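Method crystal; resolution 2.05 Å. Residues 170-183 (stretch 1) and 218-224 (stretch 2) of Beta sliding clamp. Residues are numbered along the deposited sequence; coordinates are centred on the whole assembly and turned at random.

Stretch 1 170-183: SAHLDESKNVLNGV
Stretch 2 218-224: FIVPVKI

Stretch 1 is mostly loop and turn and at its end enters a strand at Gly182-Val183 that runs on later in the chain. Type I turns run from Asp174 to Lys177 and from Val179 to Gly182. Stretch 2 is extended from Phe218 to Pro221. Lys223 and Ile224 are helical, and the helix continues later in the chain. Val222 has phi/psi -66/-24.

The strands pair antiparallel. Gly182 faces Pro221 as a non-hydrogen-bonded pair, CA to CA 4.0 Å. Val183 faces Val220 as a hydrogen-bonded pair, CA to CA 5.1 Å. Val183 N donates to Val220 O at 2.6 Å, and Val220 N donates to Val183 O at 2.9 Å, both nearly straight. Val183 O also receives a CA-H...O contact from Ile219 CA at 3.4 Å. The ladder ends with Val222 N donating to Asn181 O at 3.0 Å. Gly182 allows the close approach: its CA lies 3.7 Å from Ile219 CG2, and an ideal CB there would clash with that methyl at 2.3 Å.

Val183 (chi1 t) and Val220 (chi1 t) lie on the same sheet face. Val222 (chi1 p) points toward stretch 1 and is the most covered residue. Its CB lies 3.8 Å from Ala171 CB, and its CG2 lies 4.1 Å from Val183 CG2. These are apolar contacts. Ile219 (chi1 m, chi2 t) also sets CG2 4.0 Å from Val179 O.

Asn181 (chi1 t, chi2 -106°) braces the loop. Its ND2 donates to His172 O at 2.7 Å and lies 3.5 Å from Val222 CG1. A water donates to Asn181 OD1 at 2.8 Å and accepts from Lys223 N at 2.9 Å.

Lys223 is extended, with all four chi angles t. A second water donates to Glu175 OE2 at 2.9 Å and accepts from Lys223 NZ at 3.0 Å, so the opposite charges meet through solvent. Glu175 has chi1 m and chi2 t.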

# COMPACT_ATOMS: atom_id res chain seq x y z
N SER A 170 16.33 -10.07 -14.16
CA SER A 170 16.75 -9.78 -15.53
C SER A 170 15.98 -10.54 -16.60
O SER A 170 16.06 -10.16 -17.78
CB SER A 170 18.23 -10.14 -15.71
OG SER A 170 19.07 -9.17 -15.14
N ALA A 171 15.28 -11.62 -16.25
CA ALA A 171 14.58 -12.37 -17.29
C ALA A 171 13.49 -11.50 -17.89
O ALA A 171 12.95 -10.60 -17.23
CB ALA A 171 14.00 -13.67 -16.73
N HIS A 172 13.17 -11.76 -19.15
CA HIS A 172 12.04 -11.06 -19.75
C HIS A 172 10.77 -11.36 -18.95
O HIS A 172 10.57 -12.47 -18.45
CB HIS A 172 11.88 -11.46 -21.21
CG HIS A 172 11.11 -10.47 -22.01
ND1 HIS A 172 9.75 -10.29 -21.87
CD2 HIS A 172 11.52 -9.55 -22.91
CE1 HIS A 172 9.35 -9.32 -22.67
NE2 HIS A 172 10.41 -8.85 -23.31
N LEU A 173 9.94 -10.33 -18.78
CA LEU A 173 8.75 -10.41 -17.94
C LEU A 173 7.54 -11.02 -18.65
O LEU A 173 6.56 -11.35 -17.97
CB LEU A 173 8.43 -9.02 -17.41
CG LEU A 173 9.43 -8.51 -16.37
CD1 LEU A 173 9.14 -7.08 -15.97
CD2 LEU A 173 9.38 -9.40 -15.15
N ASP A 174 7.54 -11.09 -19.98
CA ASP A 174 6.42 -11.63 -20.75
C ASP A 174 6.56 -13.15 -20.86
O ASP A 174 7.45 -13.65 -21.55
CB ASP A 174 6.39 -10.98 -22.13
CG ASP A 174 5.24 -11.48 -23.01
OD1 ASP A 174 4.44 -12.34 -22.58
OD2 ASP A 174 5.15 -11.03 -24.17
N GLU A 175 5.65 -13.89 -20.22
CA GLU A 175 5.76 -15.35 -20.28
C GLU A 175 5.60 -15.91 -21.70
O GLU A 175 6.03 -17.03 -21.96
CB GLU A 175 4.74 -15.99 -19.35
CG GLU A 175 4.79 -15.42 -17.94
CD GLU A 175 3.90 -16.15 -16.94
OE1 GLU A 175 3.24 -17.14 -17.33
OE2 GLU A 175 3.90 -15.75 -15.76
N SER A 176 5.01 -15.14 -22.62
CA SER A 176 4.89 -15.58 -24.01
C SER A 176 6.17 -15.38 -24.82
O SER A 176 6.35 -16.08 -25.83
CB SER A 176 3.71 -14.87 -24.69
OG SER A 176 4.05 -13.58 -25.16
N LYS A 177 7.05 -14.46 -24.44
CA LYS A 177 8.37 -14.43 -25.07
C LYS A 177 9.14 -15.58 -24.45
O LYS A 177 9.87 -15.42 -23.47
CB LYS A 177 9.08 -13.10 -24.87
CG LYS A 177 8.27 -11.88 -25.25
CD LYS A 177 9.21 -10.78 -25.74
CE LYS A 177 8.45 -9.50 -26.07
NZ LYS A 177 7.28 -9.81 -26.91
N ASN A 178 8.99 -16.77 -25.04
CA ASN A 178 9.26 -18.00 -24.31
C ASN A 178 10.70 -18.07 -23.83
O ASN A 178 10.96 -18.32 -22.65
CB ASN A 178 8.90 -19.21 -25.17
N VAL A 179 11.67 -17.87 -24.73
CA VAL A 179 13.04 -18.16 -24.35
C VAL A 179 13.56 -17.14 -23.34
O VAL A 179 14.12 -17.51 -22.30
CB VAL A 179 13.93 -18.25 -25.60
CG1 VAL A 179 15.38 -18.30 -25.21
CG2 VAL A 179 13.55 -19.48 -26.42
N LEU A 180 13.37 -15.86 -23.62
CA LEU A 180 13.95 -14.84 -22.75
C LEU A 180 13.28 -14.80 -21.38
O LEU A 180 13.85 -14.24 -20.44
CB LEU A 180 13.84 -13.46 -23.43
CG LEU A 180 14.68 -13.40 -24.71
CD1 LEU A 180 14.78 -11.99 -25.23
CD2 LEU A 180 16.07 -14.00 -24.48
N ASN A 181 12.08 -15.37 -21.25
CA ASN A 181 11.42 -15.44 -19.95
C ASN A 181 12.01 -16.53 -19.07
O ASN A 181 11.70 -16.59 -17.87
CB ASN A 181 9.91 -15.65 -20.14
CG ASN A 181 9.15 -15.78 -18.82
OD1 ASN A 181 8.73 -16.87 -18.44
ND2 ASN A 181 9.00 -14.67 -18.11
N GLY A 182 12.91 -17.35 -19.60
CA GLY A 182 13.51 -18.41 -18.84
C GLY A 182 14.87 -18.03 -18.27
O GLY A 182 15.53 -17.10 -18.73
N VAL A 183 15.26 -18.76 -17.24
CA VAL A 183 16.61 -18.70 -16.69
C VAL A 183 17.39 -19.82 -17.36
O VAL A 183 16.93 -20.97 -17.39
CB VAL A 183 16.59 -18.87 -15.17
CG1 VAL A 183 18.00 -18.91 -14.63
CG2 VAL A 183 15.78 -17.74 -14.52
N PHE A 218 19.57 -26.12 -20.10
CA PHE A 218 18.18 -26.11 -19.66
C PHE A 218 17.69 -24.68 -19.49
O PHE A 218 18.43 -23.82 -18.99
CB PHE A 218 18.00 -26.86 -18.32
CG PHE A 218 18.66 -28.22 -18.30
CD1 PHE A 218 18.12 -29.27 -19.01
CD2 PHE A 218 19.81 -28.44 -17.55
CE1 PHE A 218 18.72 -30.54 -19.00
CE2 PHE A 218 20.42 -29.69 -17.53
CZ PHE A 218 19.87 -30.75 -18.26
N ILE A 219 16.44 -24.45 -19.88
CA ILE A 219 15.79 -23.15 -19.77
C ILE A 219 14.57 -23.32 -18.88
O ILE A 219 13.64 -24.06 -19.23
CB ILE A 219 15.38 -22.60 -21.14
CG1 ILE A 219 16.58 -22.54 -22.09
CG2 ILE A 219 14.73 -21.22 -20.99
CD1 ILE A 219 16.18 -22.42 -23.51
N VAL A 220 14.58 -22.64 -17.75
CA VAL A 220 13.54 -22.75 -16.72
C VAL A 220 12.77 -21.43 -16.66
O VAL A 220 13.38 -20.38 -16.46
CB VAL A 220 14.15 -23.06 -15.35
CG1 VAL A 220 13.03 -23.23 -14.31
CG2 VAL A 220 15.01 -24.32 -15.43
N PRO A 221 11.45 -21.45 -16.79
CA PRO A 221 10.68 -20.20 -16.69
C PRO A 221 10.98 -19.51 -15.38
O PRO A 221 11.12 -20.15 -14.33
CB PRO A 221 9.22 -20.66 -16.77
CG PRO A 221 9.28 -21.97 -17.52
CD PRO A 221 10.55 -22.60 -16.99
N VAL A 222 11.12 -18.18 -15.44
CA VAL A 222 11.57 -17.46 -14.27
C VAL A 222 10.55 -17.52 -13.13
O VAL A 222 10.93 -17.38 -11.97
CB VAL A 222 11.92 -16.00 -14.64
CG1 VAL A 222 10.65 -15.19 -15.02
CG2 VAL A 222 12.67 -15.35 -13.48
N LYS A 223 9.27 -17.74 -13.42
CA LYS A 223 8.26 -17.61 -12.36
C LYS A 223 8.60 -18.49 -11.16
O LYS A 223 8.50 -18.05 -10.01
CB LYS A 223 6.86 -17.93 -12.88
CG LYS A 223 5.77 -17.88 -11.79
CD LYS A 223 4.40 -18.17 -12.36
CE LYS A 223 3.30 -18.03 -11.28
NZ LYS A 223 1.97 -18.41 -11.85
N ILE A 224 9.07 -19.73 -11.41
CA ILE A 224 9.36 -20.60 -10.27
C ILE A 224 10.44 -20.00 -9.38
O ILE A 224 10.42 -20.22 -8.16
CB ILE A 224 9.72 -22.04 -10.72
CG1 ILE A 224 9.64 -22.97 -9.50
CG2 ILE A 224 11.13 -22.08 -11.33
CD1 ILE A 224 9.77 -24.44 -9.83
O HOH W 1 2.00 -15.95 -13.63
O HOH W 2 7.78 -17.59 -15.91